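Local structure of KauB (6B4R) at the interface of chains A and B. The protein catalyses the NAD(P)-dependent oxidation of aldehydes, including aminoaldehydes, to the corresponding carboxylic acids with broad substrate specificity. Residues are numbered along the deposited sequence; one frame, centred on the assembly and turned at random. Chains: chain A, KauB; chain B, KauB.

The interface of chains A and B. Residues chain A 147, 149-150, 495-497; chain B 438-439, 442-443, 446.
The C-terminal residue of chain A, A:Leu497, lies against helix 438-447 of chain B and buries more surface than any other residue of this patch, 111 Å². It follows directly on strand 488-496, and its CG stands beside the backbone N, anti to the carbonyl carbon (chi1 -56°), which sends the isobutyl group onto the helix between B:His442 and B:Leu443. CD1 of A:Leu497 packs 3.7 Å from CB of B:His442, with CD2 against the same methylene and the CD2 corner of the imidazole; the two side chains cross nearly at right angles. B:Leu443 instead runs antiparallel alongside, its CD2 methyl 4.1 Å from A:Leu497 CD1 and also touching CB. From the neighbouring strand 149-157, A:Leu150 sets its CD2 methyl over a face of the B:His442 imidazole, 3.6 Å above CE1, so this histidine meets A:Leu497 with its CB and A:Leu150 with a ring face. The polar end of A:Leu497 is held as well: the hydroxyl OG of B:Ser439 donates to O of its C-terminal carboxylate at 2.9 Å, in the plane of the C=O group and on a lone pair. A water placed between the same hydroxyl and A:Lys496 O may add a second link.

The patch centre is about 40 Å from A:Glu267, the predicted active-site residue, so a direct part in catalysis is unlikely; the contact may serve subunit association, though the structure alone does not show that this pairing is biological.

At the other margin, A:His147 and B:Lys446 pass in opposite directions. The lysine NZ, presumably charged, lies over one imidazole face, towards the rim, in a cation-pi contact that would probably be weaker were the histidine protonated. The lysine chain bends at chi3 (72°), and NZ of B:Lys446 donates a hydrogen bond to the main-chain O of A:His147 (2.5 Å), in the carbonyl plane on a lone pair, with a C=O...N angle of 141°.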
# COMPACT_ATOMS: atom_id res chain seq x y z
N HIS A 147 -2.10 20.18 9.94
CA HIS A 147 -0.88 20.75 9.38
C HIS A 147 0.28 20.87 10.36
O HIS A 147 1.43 20.58 10.01
CB HIS A 147 -1.17 22.11 8.74
CG HIS A 147 -0.00 22.69 8.01
ND1 HIS A 147 0.80 23.68 8.54
CD2 HIS A 147 0.50 22.42 6.78
CE1 HIS A 147 1.75 23.99 7.68
NE2 HIS A 147 1.59 23.24 6.60
N GLU A 149 1.25 19.05 12.66
CA GLU A 149 1.44 17.75 13.29
C GLU A 149 1.95 16.73 12.28
O GLU A 149 1.57 16.75 11.11
CB GLU A 149 0.12 17.27 13.91
CG GLU A 149 0.27 16.16 14.94
CD GLU A 149 -1.01 15.92 15.73
OE1 GLU A 149 -2.07 16.45 15.33
OE2 GLU A 149 -0.95 15.21 16.75
N LEU A 150 2.84 15.85 12.74
CA LEU A 150 3.38 14.79 11.89
C LEU A 150 3.16 13.42 12.52
O LEU A 150 3.60 13.17 13.65
CB LEU A 150 4.87 15.02 11.63
CG LEU A 150 5.62 13.96 10.82
CD1 LEU A 150 5.07 13.85 9.40
CD2 LEU A 150 7.12 14.25 10.80
N ILE A 495 4.11 13.64 16.26
CA ILE A 495 4.95 14.79 16.59
C ILE A 495 4.19 16.10 16.42
O ILE A 495 3.74 16.43 15.33
CB ILE A 495 6.19 14.84 15.69
CG1 ILE A 495 6.88 13.47 15.66
CG2 ILE A 495 7.15 15.93 16.14
CD1 ILE A 495 7.93 13.34 14.58
N LYS A 496 4.06 16.84 17.51
CA LYS A 496 3.43 18.16 17.47
C LYS A 496 4.44 19.21 17.02
O LYS A 496 5.49 19.38 17.65
CB LYS A 496 2.83 18.52 18.83
CG LYS A 496 2.19 19.90 18.87
CD LYS A 496 1.36 20.08 20.14
CE LYS A 496 -0.13 19.89 19.87
NZ LYS A 496 -0.46 18.56 19.27
N LEU A 497 4.13 19.90 15.93
CA LEU A 497 5.02 20.92 15.38
C LEU A 497 4.57 22.32 15.78
O LEU A 497 5.33 23.07 16.39
CB LEU A 497 5.09 20.79 13.86
CG LEU A 497 5.52 19.42 13.33
CD1 LEU A 497 5.44 19.38 11.82
CD2 LEU A 497 6.91 19.08 13.81
N LEU B 438 13.56 21.24 15.89
CA LEU B 438 12.62 20.24 15.41
C LEU B 438 11.47 20.83 14.59
O LEU B 438 11.23 20.42 13.46
CB LEU B 438 12.05 19.43 16.58
CG LEU B 438 10.96 18.42 16.23
CD1 LEU B 438 11.52 17.34 15.32
CD2 LEU B 438 10.36 17.82 17.49
N SER B 439 10.76 21.79 15.18
CA SER B 439 9.59 22.38 14.53
C SER B 439 9.94 23.12 13.24
O SER B 439 9.25 22.97 12.23
CB SER B 439 8.86 23.33 15.48
OG SER B 439 8.24 22.61 16.53
N HIS B 442 10.86 20.83 10.13
CA HIS B 442 9.72 20.19 9.49
C HIS B 442 8.78 21.19 8.83
O HIS B 442 8.33 20.97 7.70
CB HIS B 442 8.94 19.32 10.49
CG HIS B 442 9.60 18.01 10.78
ND1 HIS B 442 9.68 17.00 9.85
CD2 HIS B 442 10.20 17.54 11.90
CE1 HIS B 442 10.31 15.96 10.38
NE2 HIS B 442 10.64 16.26 11.62
N LEU B 443 8.50 22.29 9.52
CA LEU B 443 7.59 23.30 8.99
C LEU B 443 8.15 24.02 7.76
O LEU B 443 7.40 24.46 6.89
CB LEU B 443 7.19 24.30 10.07
CG LEU B 443 6.24 23.77 11.15
CD1 LEU B 443 5.90 24.84 12.17
CD2 LEU B 443 4.97 23.22 10.51
N LYS B 446 8.04 21.49 4.77
CA LYS B 446 6.67 21.39 4.28
C LYS B 446 6.31 22.62 3.44
O LYS B 446 5.53 22.53 2.50
CB LYS B 446 5.69 21.22 5.43
CG LYS B 446 5.82 19.89 6.16
CD LYS B 446 4.94 19.81 7.40
CE LYS B 446 3.47 19.68 7.04
NZ LYS B 446 2.64 19.37 8.24
O HOH W 1 7.89 20.93 18.28